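PDB 3TJT: superoxide dismutase from Clostridium difficile, which probably converts superoxide radicals into hydrogen peroxide and oxygen at a metal site that holds iron(III) in this crystal. Local coordinates for residues Y55-L60 with G80-H85; Q62-L67 with P155-L160; A44-Y49 with T73-N78; Q36-K41 with D167-A172. One frame throughout, in Å; residues are numbered along the deposited sequence.

Overall arrangement
Contact 4 is the buried one of the set, whereas contacts 1, 2 and 3 are each only partly buried. Contacts 1 and 3 both use helix 72-90, and contacts 3 and 4 share helix 24-46. Contact 2 instead ties the loop after helix 57-62 to the loop leading into strand 161-167. Their chemistry follows their place. Contact 3 is methyl packing, contact 1 adds a sulfur-aromatic contact to its apolar one, contact 2 adds water bridges, and contact 4 meets beside the iron, which His85 of contact 1 also binds. Tyr83 and Val156 join contacts 1 and 2, Leu64 and Leu67 pack on helix 72-90 beside contact 3, and contacts 2 and 4 do not touch.

Contact 1. Residues Y55-L60 with G80-H85. With FE (Fe (III) ion), chain B.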
loop_
_atom_site.group_PDB
_atom_site.type_symbol
_atom_site.label_atom_id
_atom_site.label_comp_id
_atom_site.label_asym_id
_atom_site.label_seq_id
_atom_site.Cartn_x
_atom_site.Cartn_y
_atom_site.Cartn_z
ATOM N N TYR A 55 -10.790 25.613 7.841
ATOM C CA TYR A 55 -9.837 25.489 6.747
ATOM C C TYR A 55 -10.483 24.627 5.663
ATOM O O TYR A 55 -11.289 23.746 5.962
ATOM C CB TYR A 55 -8.561 24.774 7.199
ATOM C CG TYR A 55 -7.555 25.562 8.023
ATOM C CD1 TYR A 55 -7.952 26.548 8.923
ATOM C CD2 TYR A 55 -6.199 25.278 7.921
ATOM C CE1 TYR A 55 -7.004 27.237 9.692
ATOM C CE2 TYR A 55 -5.258 25.952 8.680
ATOM C CZ TYR A 55 -5.662 26.930 9.556
ATOM O OH TYR A 55 -4.696 27.588 10.297
ATOM N N SER A 56 -10.114 24.864 4.412
ATOM C CA SER A 56 -10.471 23.937 3.343
ATOM C C SER A 56 -9.505 22.749 3.397
ATOM O O SER A 56 -8.455 22.836 4.035
ATOM C CB SER A 56 -10.350 24.623 1.992
ATOM O OG SER A 56 -8.999 24.945 1.716
ATOM N N LEU A 57 -9.848 21.649 2.732
ATOM C CA LEU A 57 -8.927 20.516 2.663
ATOM C C LEU A 57 -7.608 20.957 2.029
ATOM O O LEU A 57 -6.527 20.544 2.464
ATOM C CB LEU A 57 -9.534 19.341 1.872
ATOM C CG LEU A 57 -10.703 18.573 2.498
ATOM C CD1 LEU A 57 -11.276 17.542 1.509
ATOM C CD2 LEU A 57 -10.280 17.882 3.787
ATOM N N CYS A 58 -7.693 21.799 1.001
ATOM C CA CYS A 58 -6.489 22.292 0.350
ATOM C C CYS A 58 -5.610 23.074 1.316
ATOM O O CYS A 58 -4.393 22.903 1.318
ATOM C CB CYS A 58 -6.818 23.144 -0.877
ATOM S SG CYS A 58 -7.026 22.152 -2.382
ATOM N N GLU A 59 -6.226 23.922 2.132
ATOM C CA GLU A 59 -5.466 24.690 3.116
ATOM C C GLU A 59 -4.772 23.777 4.123
ATOM O O GLU A 59 -3.615 24.004 4.490
ATOM C CB GLU A 59 -6.365 25.704 3.829
ATOM C CG GLU A 59 -6.701 26.890 2.938
ATOM C CD GLU A 59 -7.752 27.812 3.532
ATOM O OE1 GLU A 59 -8.607 27.350 4.312
ATOM O OE2 GLU A 59 -7.726 29.014 3.195
ATOM N N LEU A 60 -5.477 22.749 4.573
ATOM C CA LEU A 60 -4.854 21.757 5.446
ATOM C C LEU A 60 -3.640 21.122 4.764
ATOM O O LEU A 60 -2.554 21.034 5.351
ATOM C CB LEU A 60 -5.869 20.691 5.871
ATOM C CG LEU A 60 -6.978 21.136 6.831
ATOM C CD1 LEU A 60 -8.010 20.030 7.012
ATOM C CD2 LEU A 60 -6.422 21.549 8.193
ATOM N N GLY A 80 -5.502 14.049 3.372
ATOM C CA GLY A 80 -5.017 13.524 2.109
ATOM C C GLY A 80 -6.029 12.563 1.504
ATOM O O GLY A 80 -6.407 12.690 0.331
ATOM N N GLY A 81 -6.465 11.597 2.307
ATOM C CA GLY A 81 -7.413 10.594 1.842
ATOM C C GLY A 81 -8.715 11.233 1.394
ATOM O O GLY A 81 -9.260 10.888 0.343
ATOM N N ALA A 82 -9.208 12.177 2.185
ATOM C CA ALA A 82 -10.468 12.846 1.874
ATOM C C ALA A 82 -10.364 13.656 0.589
ATOM O O ALA A 82 -11.233 13.575 -0.280
ATOM C CB ALA A 82 -10.906 13.729 3.035
ATOM N N TYR A 83 -9.300 14.441 0.470
ATOM C CA TYR A 83 -9.113 15.260 -0.718
ATOM C C TYR A 83 -8.945 14.388 -1.960
ATOM O O TYR A 83 -9.590 14.621 -2.988
ATOM C CB TYR A 83 -7.895 16.178 -0.566
ATOM C CG TYR A 83 -7.733 17.094 -1.756
ATOM C CD1 TYR A 83 -8.412 18.301 -1.814
ATOM C CD2 TYR A 83 -6.930 16.737 -2.831
ATOM C CE1 TYR A 83 -8.285 19.139 -2.902
ATOM C CE2 TYR A 83 -6.805 17.568 -3.932
ATOM C CZ TYR A 83 -7.481 18.768 -3.954
ATOM O OH TYR A 83 -7.360 19.601 -5.042
ATOM N N ASN A 84 -8.067 13.391 -1.868
ATOM C CA ASN A 84 -7.733 12.574 -3.023
ATOM C C ASN A 84 -8.947 11.803 -3.554
ATOM O O ASN A 84 -9.126 11.669 -4.762
ATOM C CB ASN A 84 -6.588 11.599 -2.703
ATOM C CG ASN A 84 -5.250 12.297 -2.491
ATOM O OD1 ASN A 84 -5.066 13.461 -2.861
ATOM N ND2 ASN A 84 -4.297 11.574 -1.894
ATOM N N HIS A 85 -9.770 11.281 -2.654
ATOM C CA HIS A 85 -10.911 10.489 -3.094
ATOM C C HIS A 85 -12.011 11.360 -3.678
ATOM O O HIS A 85 -12.613 10.997 -4.688
ATOM C CB HIS A 85 -11.421 9.584 -1.971
ATOM C CG HIS A 85 -10.521 8.416 -1.737
ATOM N ND1 HIS A 85 -9.392 8.498 -0.948
ATOM C CD2 HIS A 85 -10.527 7.167 -2.261
ATOM C CE1 HIS A 85 -8.763 7.334 -0.963
ATOM N NE2 HIS A 85 -9.429 6.512 -1.755
HETATM FE FE FE B . -8.540 4.661 -2.630
HETATM O O HOH W 1 -6.495 5.254 -1.964
#
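Leu57 and Cys58, in the first turn of helix 57-62, rest on Ala82 and Tyr83 of helix 72-90. The CD1 methyl of Leu57 packs against the backbone there, 3.8 Å from Tyr83 N, and also reaches Ala82 CB. Its CB lies at the edge of the Tyr83 ring, close to the ring plane. Cys58 SG approaches the same ring obliquely, 3.3 Å from Tyr83 CE1, in a sulfur-aromatic contact. With CG anti to the backbone N (chi1 -177°), the Tyr83 ring extends toward helix 57-62, where the sulfur meets it. Beyond the contact, the Tyr83 ring also packs on Val156, while Leu57 touches Phe6 and Leu42. Further out, a capping box starts helix 57-62: Glu59 N donates to Ser56 OG at 3.0 Å, and Ser56 N returns a bond of 2.9 Å to Glu59 OE1. In the other helix, Gly81 O is gripped from opposite faces of its plane by His85 N and His85 ND1. The ND1 bond, 2.7 Å to Gly81 O, lies almost in the imidazole plane and so helps fix the ring's rotation. That leaves His85 NE2 to bind the iron at 2.2 Å, along with His30, Asp167, His171 and a water. The layout is that of the alpha-hairpin domain of iron/manganese superoxide dismutases, whose second long helix supplies one metal histidine.

Contact 2. Residues Q62-L67 with P155-L160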
loop_
_atom_site.group_PDB
_atom_site.type_symbol
_atom_site.label_atom_id
_atom_site.label_comp_id
_atom_site.label_asym_id
_atom_site.label_seq_id
_atom_site.Cartn_x
_atom_site.Cartn_y
_atom_site.Cartn_z
ATOM N N GLN A 62 -1.831 22.279 2.394
ATOM C CA GLN A 62 -0.798 23.259 2.085
ATOM C C GLN A 62 -0.031 23.713 3.322
ATOM O O GLN A 62 0.964 24.432 3.204
ATOM C CB GLN A 62 -1.419 24.499 1.415
ATOM C CG GLN A 62 -1.874 24.269 -0.015
ATOM C CD GLN A 62 -2.771 25.387 -0.538
ATOM O OE1 GLN A 62 -3.478 26.061 0.227
ATOM N NE2 GLN A 62 -2.761 25.574 -1.847
ATOM N N ASN A 63 -0.505 23.322 4.500
ATOM C CA ASN A 63 0.086 23.801 5.747
ATOM C C ASN A 63 0.410 22.697 6.750
ATOM O O ASN A 63 0.425 22.929 7.960
ATOM C CB ASN A 63 -0.807 24.875 6.385
ATOM C CG ASN A 63 -0.890 26.136 5.534
ATOM O OD1 ASN A 63 -0.020 27.009 5.613
ATOM N ND2 ASN A 63 -1.922 26.220 4.690
ATOM N N LEU A 64 0.692 21.501 6.235
ATOM C CA LEU A 64 0.937 20.349 7.093
ATOM C C LEU A 64 2.080 20.600 8.078
ATOM O O LEU A 64 2.010 20.183 9.231
ATOM C CB LEU A 64 1.255 19.112 6.246
ATOM C CG LEU A 64 0.089 18.645 5.373
ATOM C CD1 LEU A 64 0.535 17.510 4.444
ATOM C CD2 LEU A 64 -1.097 18.215 6.234
ATOM N N ASP A 65 3.128 21.267 7.615
ATOM C CA ASP A 65 4.310 21.488 8.445
ATOM C C ASP A 65 4.146 22.624 9.456
ATOM O O ASP A 65 5.044 22.870 10.263
ATOM C CB ASP A 65 5.538 21.725 7.571
ATOM C CG ASP A 65 5.875 20.522 6.710
ATOM O OD1 ASP A 65 5.683 19.382 7.186
ATOM O OD2 ASP A 65 6.325 20.717 5.564
ATOM N N SER A 66 3.015 23.320 9.417
ATOM C CA SER A 66 2.765 24.372 10.409
ATOM C C SER A 66 1.541 24.117 11.298
ATOM O O SER A 66 1.228 24.917 12.183
ATOM C CB SER A 66 2.688 25.758 9.747
ATOM O OG SER A 66 1.624 25.838 8.813
ATOM N N LEU A 67 0.842 23.007 11.069
ATOM C CA LEU A 67 -0.246 22.616 11.945
ATOM C C LEU A 67 0.331 22.249 13.306
ATOM O O LEU A 67 1.528 21.984 13.415
ATOM C CB LEU A 67 -0.974 21.393 11.375
ATOM C CG LEU A 67 -1.753 21.606 10.080
ATOM C CD1 LEU A 67 -2.225 20.260 9.540
ATOM C CD2 LEU A 67 -2.930 22.528 10.336
ATOM N N PRO A 155 -0.043 16.122 -4.420
ATOM C CA PRO A 155 0.749 17.144 -5.122
ATOM C C PRO A 155 0.456 18.553 -4.599
ATOM O O PRO A 155 1.310 19.432 -4.717
ATOM C CB PRO A 155 0.265 17.049 -6.571
ATOM C CG PRO A 155 -0.394 15.720 -6.692
ATOM C CD PRO A 155 -0.882 15.326 -5.336
ATOM N N VAL A 156 -0.737 18.753 -4.056
ATOM C CA VAL A 156 -1.151 20.051 -3.518
ATOM C C VAL A 156 -0.154 20.540 -2.467
ATOM O O VAL A 156 0.110 21.746 -2.346
ATOM C CB VAL A 156 -2.571 19.965 -2.922
ATOM C CG1 VAL A 156 -2.893 21.186 -2.072
ATOM C CG2 VAL A 156 -3.596 19.773 -4.048
ATOM N N SER A 157 0.419 19.593 -1.730
ATOM C CA SER A 157 1.382 19.906 -0.678
ATOM C C SER A 157 2.722 20.374 -1.239
ATOM O O SER A 157 3.564 20.890 -0.503
ATOM C CB SER A 157 1.581 18.694 0.235
ATOM O OG SER A 157 0.359 18.348 0.877
ATOM N N LYS A 158 2.919 20.186 -2.537
ATOM C CA LYS A 158 4.138 20.624 -3.202
ATOM C C LYS A 158 3.846 21.743 -4.201
ATOM O O LYS A 158 4.618 21.970 -5.128
ATOM C CB LYS A 158 4.823 19.442 -3.895
ATOM C CG LYS A 158 5.400 18.435 -2.907
ATOM C CD LYS A 158 6.040 17.245 -3.601
ATOM C CE LYS A 158 6.966 16.502 -2.638
ATOM N NZ LYS A 158 7.580 15.302 -3.266
ATOM N N ASN A 159 2.730 22.435 -3.991
ATOM C CA ASN A 159 2.312 23.548 -4.845
ATOM C C ASN A 159 2.103 23.151 -6.297
ATOM O O ASN A 159 2.272 23.967 -7.206
ATOM C CB ASN A 159 3.305 24.708 -4.753
ATOM C CG ASN A 159 3.438 25.239 -3.341
ATOM O OD1 ASN A 159 4.543 25.498 -2.864
ATOM N ND2 ASN A 159 2.309 25.379 -2.655
ATOM N N LEU A 160 1.743 21.890 -6.511
ATOM C CA LEU A 160 1.389 21.411 -7.841
ATOM C C LEU A 160 -0.113 21.138 -7.871
ATOM O O LEU A 160 -0.684 20.663 -6.894
ATOM C CB LEU A 160 2.180 20.150 -8.189
ATOM C CG LEU A 160 3.695 20.342 -8.324
ATOM C CD1 LEU A 160 4.436 19.011 -8.331
ATOM C CD2 LEU A 160 4.026 21.161 -9.571
HETATM O O HOH W 2 -1.070 23.936 -3.291
HETATM O O HOH W 3 3.494 22.960 1.427
#
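Val156 O is held by two donors: water 2 at 2.7 Å, and Asn159 N in the turn that follows. The same water accepts from Gln62 NE2 at 2.8 Å, so it bridges the amide end of Gln62 to the backbone of the opposite loop. Gln62 lays its carbon chain against Val156 on the way, with CG 3.8 Å from Val156 CG1 and the two side chains crossing at a slant. Its chain is extended beyond CG (chi2 166°), which carries the amide past the valine to the water. A second water touches Ser157 O at 2.8 Å and has a weak, longer reach to Gln62 O. The remaining contact is apolar on one side: Leu64 CD1 lies 3.7 Å from Ser157 OG. That hydroxyl is hydrogen-bonded to Leu61 O, so the serine is tied to the end of the neighbouring helix while the leucine methyl packs beside it. Leu64 also rests on Val75 and Arg76 of helix 72-90. Pro155 O, in the short 3-10 turn, accepts from Lys158 N and Leu160 N on opposite faces of its plane, and this shapes the loop. No direct hydrogen bond links the two segments. The contact joins the loop between helices 57-62 and 72-90 to the loop before strand 161-167, a meeting of the alpha-hairpin and C-terminal domains of the iron/manganese superoxide dismutase fold.

Contact 3. Residues A44-Y49 with T73-N78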
loop_
_atom_site.group_PDB
_atom_site.type_symbol
_atom_site.label_atom_id
_atom_site.label_comp_id
_atom_site.label_asym_id
_atom_site.label_seq_id
_atom_site.Cartn_x
_atom_site.Cartn_y
_atom_site.Cartn_z
ATOM N N ALA A 44 -12.500 13.545 13.553
ATOM C CA ALA A 44 -12.169 13.157 14.922
ATOM C C ALA A 44 -10.923 13.882 15.431
ATOM O O ALA A 44 -10.891 14.366 16.564
ATOM C CB ALA A 44 -11.977 11.639 15.013
ATOM N N ALA A 45 -9.901 13.952 14.582
ATOM C CA ALA A 45 -8.630 14.586 14.935
ATOM C C ALA A 45 -8.760 16.089 15.158
ATOM O O ALA A 45 -7.992 16.681 15.917
ATOM C CB ALA A 45 -7.589 14.310 13.858
ATOM N N LEU A 46 -9.728 16.712 14.497
ATOM C CA LEU A 46 -9.878 18.163 14.596
ATOM C C LEU A 46 -10.790 18.618 15.741
ATOM O O LEU A 46 -10.930 19.819 15.987
ATOM C CB LEU A 46 -10.357 18.751 13.265
ATOM C CG LEU A 46 -9.464 18.487 12.042
ATOM C CD1 LEU A 46 -10.027 19.188 10.813
ATOM C CD2 LEU A 46 -8.018 18.918 12.290
ATOM N N GLU A 47 -11.396 17.669 16.449
ATOM C CA GLU A 47 -12.258 18.012 17.574
ATOM C C GLU A 47 -11.501 18.843 18.608
ATOM O O GLU A 47 -12.072 19.709 19.263
ATOM C CB GLU A 47 -12.839 16.749 18.222
ATOM C CG GLU A 47 -13.859 16.040 17.346
ATOM C CD GLU A 47 -14.341 14.725 17.942
ATOM O OE1 GLU A 47 -14.097 14.479 19.144
ATOM O OE2 GLU A 47 -14.963 13.936 17.201
ATOM N N LYS A 48 -10.207 18.579 18.722
ATOM C CA LYS A 48 -9.330 19.269 19.667
ATOM C C LYS A 48 -9.028 20.702 19.223
ATOM O O LYS A 48 -8.697 21.567 20.041
ATOM C CB LYS A 48 -8.024 18.479 19.784
ATOM C CG LYS A 48 -7.015 19.044 20.763
ATOM C CD LYS A 48 -5.797 18.139 20.853
ATOM C CE LYS A 48 -4.808 18.655 21.880
ATOM N NZ LYS A 48 -3.652 17.736 22.014
ATOM N N TYR A 49 -9.137 20.944 17.919
ATOM C CA TYR A 49 -8.827 22.250 17.339
ATOM C C TYR A 49 -9.931 22.665 16.370
ATOM O O TYR A 49 -9.711 22.714 15.156
ATOM C CB TYR A 49 -7.512 22.181 16.561
ATOM C CG TYR A 49 -6.282 21.757 17.342
ATOM C CD1 TYR A 49 -5.646 22.640 18.211
ATOM C CD2 TYR A 49 -5.723 20.494 17.170
ATOM C CE1 TYR A 49 -4.506 22.266 18.903
ATOM C CE2 TYR A 49 -4.579 20.112 17.862
ATOM C CZ TYR A 49 -3.980 21.005 18.727
ATOM O OH TYR A 49 -2.845 20.642 19.416
ATOM N N THR A 73 0.551 14.525 11.347
ATOM C CA THR A 73 0.574 13.286 10.578
ATOM C C THR A 73 -0.833 12.770 10.292
ATOM O O THR A 73 -1.131 12.351 9.174
ATOM C CB THR A 73 1.408 12.202 11.294
ATOM O OG1 THR A 73 2.780 12.606 11.297
ATOM C CG2 THR A 73 1.294 10.868 10.574
ATOM N N THR A 74 -1.706 12.812 11.288
ATOM C CA THR A 74 -3.056 12.304 11.085
ATOM C C THR A 74 -3.794 13.169 10.068
ATOM O O THR A 74 -4.584 12.661 9.278
ATOM C CB THR A 74 -3.861 12.190 12.402
ATOM O OG1 THR A 74 -5.152 11.632 12.127
ATOM C CG2 THR A 74 -4.038 13.540 13.041
ATOM N N VAL A 75 -3.523 14.472 10.067
ATOM C CA VAL A 75 -4.129 15.329 9.048
ATOM C C VAL A 75 -3.554 15.048 7.660
ATOM O O VAL A 75 -4.295 14.980 6.684
ATOM C CB VAL A 75 -4.032 16.826 9.402
ATOM C CG1 VAL A 75 -4.526 17.674 8.230
ATOM C CG2 VAL A 75 -4.850 17.122 10.660
ATOM N N ARG A 76 -2.240 14.870 7.566
ATOM C CA ARG A 76 -1.615 14.516 6.297
ATOM C C ARG A 76 -2.305 13.286 5.702
ATOM O O ARG A 76 -2.708 13.270 4.538
ATOM C CB ARG A 76 -0.129 14.221 6.522
ATOM C CG ARG A 76 0.609 13.639 5.335
ATOM C CD ARG A 76 2.068 13.381 5.758
ATOM N NE ARG A 76 2.892 12.808 4.699
ATOM C CZ ARG A 76 4.200 12.595 4.824
ATOM N NH1 ARG A 76 4.817 12.917 5.958
ATOM N NH2 ARG A 76 4.896 12.072 3.822
ATOM N N ASN A 77 -2.465 12.253 6.513
ATOM C CA ASN A 77 -3.033 11.009 5.998
ATOM C C ASN A 77 -4.524 11.099 5.684
ATOM O O ASN A 77 -4.971 10.601 4.651
ATOM C CB ASN A 77 -2.780 9.864 6.978
ATOM C CG ASN A 77 -1.312 9.505 7.079
ATOM O OD1 ASN A 77 -0.531 9.778 6.164
ATOM N ND2 ASN A 77 -0.930 8.875 8.196
ATOM N N ASN A 78 -5.287 11.737 6.563
ATOM C CA ASN A 78 -6.741 11.690 6.445
ATOM C C ASN A 78 -7.329 12.835 5.622
ATOM O O ASN A 78 -8.260 12.624 4.852
ATOM C CB ASN A 78 -7.379 11.557 7.825
ATOM C CG ASN A 78 -7.025 10.232 8.486
ATOM O OD1 ASN A 78 -6.249 10.173 9.452
ATOM N ND2 ASN A 78 -7.553 9.159 7.934
#
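Ala45 and Leu46, near the end of helix 24-46, meet Thr74 and Val75 on helix 72-90 through methyl groups. Ala45 CB points at the second helix and comes 3.7 Å from Thr74 CG2, with Thr74 OG1 a little farther off. Thr74 holds OG1 anti to its backbone nitrogen (chi1 -178°), which places CG2 beside both main-chain branches and facing the alanine. Leu46 starts off past the other helix, but its CD2 reaches Val75 CG2 at 4.0 Å, and the two branched side chains cross at about a right angle. Leu46 also lies on Phe6. Backbone hydrogen bonds stay within each segment. After the helix a type I turn runs from Leu46 to Tyr49, closed by Tyr49 N to Leu46 O at 2.9 Å, and the side chains of Lys48 and Tyr49 in this turn both bind Asp70. In helix 72-90, Thr73 O receives Asn77 N at 3.0 Å. Helix 72-90 also lies near the second subunit, since Asn77 packs on Phe129 of that chain. No hydrogen bond crosses between the segments. Methyl contacts without directional bonds therefore hold the two helices together here by shape and burial rather than by a fixed bond geometry.

Contact 4. Residues Q36-K41 with D167-A172; sequences QAYVDK and DVWEHA. With FE (Fe (III) ion), chain B.
Tyr38 OH sits over one face of the Trp169 ring, 3.6 Å from Trp169 CH2 and nearer the border of the indole than its middle. The two side chains reach toward each other, and Tyr38 gives up more surface to this contact than any other residue. Its hydroxyl is hydrogen-bonded to Gln152 NE2, which gives the polar end a partner apart from the indole face. The same Trp169 face also carries water 1, 3.1 Å above the ring plane near its border, and that water is bound to the iron. Trp169 NE1 is hydrogen-bonded to Asn151 O, which helps fix the indole. This is the metal site of the iron/manganese superoxide dismutase fold: the alpha-hairpin domain gives the ligands His30 and His85, the C-terminal domain gives Asp167 and His171, and Tyr38 stands beside the site without binding the iron. Asp167 OD2 binds the iron at 1.9 Å, and His171 NE2 at 2.2 Å. Asp167 OD1 accepts from Trp169 N at 3.0 Å, an Asx turn that ties the carboxylate to the bend bearing the tryptophan. The donor lies 33° out of the carboxylate plane, on the anti side. Trp169 CB lies over one face of the His171 ring. Tyr38 OH is 4.4 Å from His171 CE1, and the histidine's ND1 donates to Glu170 of the second subunit, a bond returned the other way across the dimer.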
loop_
_atom_site.group_PDB
_atom_site.type_symbol
_atom_site.label_atom_id
_atom_site.label_comp_id
_atom_site.label_asym_id
_atom_site.label_seq_id
_atom_site.Cartn_x
_atom_site.Cartn_y
_atom_site.Cartn_z
ATOM N N GLN A 36 -15.170 7.380 3.261
ATOM C CA GLN A 36 -15.838 7.694 4.516
ATOM C C GLN A 36 -14.916 7.652 5.744
ATOM O O GLN A 36 -15.001 8.516 6.616
ATOM C CB GLN A 36 -17.026 6.753 4.738
ATOM C CG GLN A 36 -17.835 7.068 5.987
ATOM C CD GLN A 36 -18.734 8.278 5.803
ATOM O OE1 GLN A 36 -19.526 8.338 4.863
ATOM N NE2 GLN A 36 -18.605 9.256 6.691
ATOM N N ALA A 37 -14.054 6.641 5.821
ATOM C CA ALA A 37 -13.139 6.507 6.956
ATOM C C ALA A 37 -12.148 7.668 7.040
ATOM O O ALA A 37 -11.858 8.154 8.132
ATOM C CB ALA A 37 -12.382 5.172 6.894
ATOM N N TYR A 38 -11.608 8.100 5.902
ATOM C CA TYR A 38 -10.701 9.255 5.921
ATOM C C TYR A 38 -11.398 10.489 6.481
ATOM O O TYR A 38 -10.838 11.218 7.296
ATOM C CB TYR A 38 -10.132 9.555 4.535
ATOM C CG TYR A 38 -9.210 8.472 4.033
ATOM C CD1 TYR A 38 -8.081 8.095 4.763
ATOM C CD2 TYR A 38 -9.477 7.811 2.843
ATOM C CE1 TYR A 38 -7.240 7.090 4.302
ATOM C CE2 TYR A 38 -8.652 6.807 2.383
ATOM C CZ TYR A 38 -7.530 6.455 3.116
ATOM O OH TYR A 38 -6.714 5.449 2.644
ATOM N N VAL A 39 -12.627 10.723 6.041
ATOM C CA VAL A 39 -13.375 11.883 6.510
ATOM C C VAL A 39 -13.689 11.767 8.004
ATOM O O VAL A 39 -13.549 12.733 8.757
ATOM C CB VAL A 39 -14.661 12.087 5.690
ATOM C CG1 VAL A 39 -15.549 13.162 6.323
ATOM C CG2 VAL A 39 -14.316 12.435 4.244
ATOM N N ASP A 40 -14.108 10.586 8.446
ATOM C CA ASP A 40 -14.433 10.399 9.859
ATOM C C ASP A 40 -13.202 10.605 10.748
ATOM O O ASP A 40 -13.283 11.237 11.805
ATOM C CB ASP A 40 -15.011 9.001 10.118
ATOM C CG ASP A 40 -16.400 8.801 9.508
ATOM O OD1 ASP A 40 -17.032 9.790 9.091
ATOM O OD2 ASP A 40 -16.857 7.635 9.454
ATOM N N LYS A 41 -12.060 10.068 10.324
ATOM C CA LYS A 41 -10.847 10.165 11.135
ATOM C C LYS A 41 -10.329 11.602 11.172
ATOM O O LYS A 41 -9.849 12.082 12.210
ATOM C CB LYS A 41 -9.768 9.204 10.628
ATOM C CG LYS A 41 -10.096 7.735 10.882
ATOM C CD LYS A 41 -9.103 6.823 10.169
ATOM C CE LYS A 41 -9.414 5.360 10.421
ATOM N NZ LYS A 41 -9.277 5.046 11.870
ATOM N N ASP A 167 -5.832 6.378 -8.492
ATOM C CA ASP A 167 -5.603 5.642 -7.252
ATOM C C ASP A 167 -5.054 4.259 -7.590
ATOM O O ASP A 167 -5.722 3.475 -8.259
ATOM C CB ASP A 167 -6.942 5.526 -6.514
ATOM C CG ASP A 167 -6.817 4.964 -5.114
ATOM O OD1 ASP A 167 -5.714 4.521 -4.717
ATOM O OD2 ASP A 167 -7.837 4.971 -4.384
ATOM N N VAL A 168 -3.834 3.952 -7.147
ATOM C CA VAL A 168 -3.304 2.599 -7.352
ATOM C C VAL A 168 -3.056 1.836 -6.051
ATOM O O VAL A 168 -2.288 0.873 -6.031
ATOM C CB VAL A 168 -2.046 2.543 -8.278
ATOM C CG1 VAL A 168 -2.414 2.926 -9.711
ATOM C CG2 VAL A 168 -0.923 3.434 -7.752
ATOM N N TRP A 169 -3.711 2.259 -4.975
ATOM C CA TRP A 169 -3.833 1.414 -3.789
ATOM C C TRP A 169 -4.508 0.139 -4.266
ATOM O O TRP A 169 -5.361 0.177 -5.162
ATOM C CB TRP A 169 -4.722 2.060 -2.735
ATOM C CG TRP A 169 -4.077 3.152 -1.917
ATOM C CD1 TRP A 169 -3.502 4.306 -2.384
ATOM C CD2 TRP A 169 -3.975 3.200 -0.491
ATOM N NE1 TRP A 169 -3.044 5.064 -1.328
ATOM C CE2 TRP A 169 -3.331 4.414 -0.156
ATOM C CE3 TRP A 169 -4.373 2.341 0.539
ATOM C CZ2 TRP A 169 -3.069 4.781 1.167
ATOM C CZ3 TRP A 169 -4.118 2.711 1.863
ATOM C CH2 TRP A 169 -3.470 3.921 2.162
ATOM N N GLU A 170 -4.159 -0.990 -3.666
ATOM C CA GLU A 170 -4.765 -2.239 -4.104
ATOM C C GLU A 170 -6.282 -2.290 -3.877
ATOM O O GLU A 170 -6.986 -2.966 -4.632
ATOM C CB GLU A 170 -4.025 -3.439 -3.491
ATOM C CG GLU A 170 -2.663 -3.638 -4.151
ATOM C CD GLU A 170 -1.767 -4.642 -3.431
ATOM O OE1 GLU A 170 -1.852 -4.756 -2.188
ATOM O OE2 GLU A 170 -0.981 -5.303 -4.133
ATOM N N HIS A 171 -6.799 -1.573 -2.884
ATOM C CA HIS A 171 -8.255 -1.583 -2.697
ATOM C C HIS A 171 -8.991 -1.055 -3.925
ATOM O O HIS A 171 -10.167 -1.360 -4.134
ATOM C CB HIS A 171 -8.727 -0.888 -1.405
ATOM C CG HIS A 171 -8.416 0.581 -1.335
ATOM N ND1 HIS A 171 -7.635 1.123 -0.336
ATOM C CD2 HIS A 171 -8.794 1.616 -2.122
ATOM C CE1 HIS A 171 -7.545 2.433 -0.513
ATOM N NE2 HIS A 171 -8.233 2.753 -1.594
ATOM N N ALA A 172 -8.299 -0.284 -4.752
ATOM C CA ALA A 172 -8.961 0.353 -5.886
ATOM C C ALA A 172 -9.183 -0.595 -7.049
ATOM O O ALA A 172 -9.976 -0.298 -7.949
ATOM C CB ALA A 172 -8.175 1.577 -6.361
HETATM FE FE FE B . -8.540 4.661 -2.630
HETATM O O HOH W 1 -6.495 5.254 -1.964
#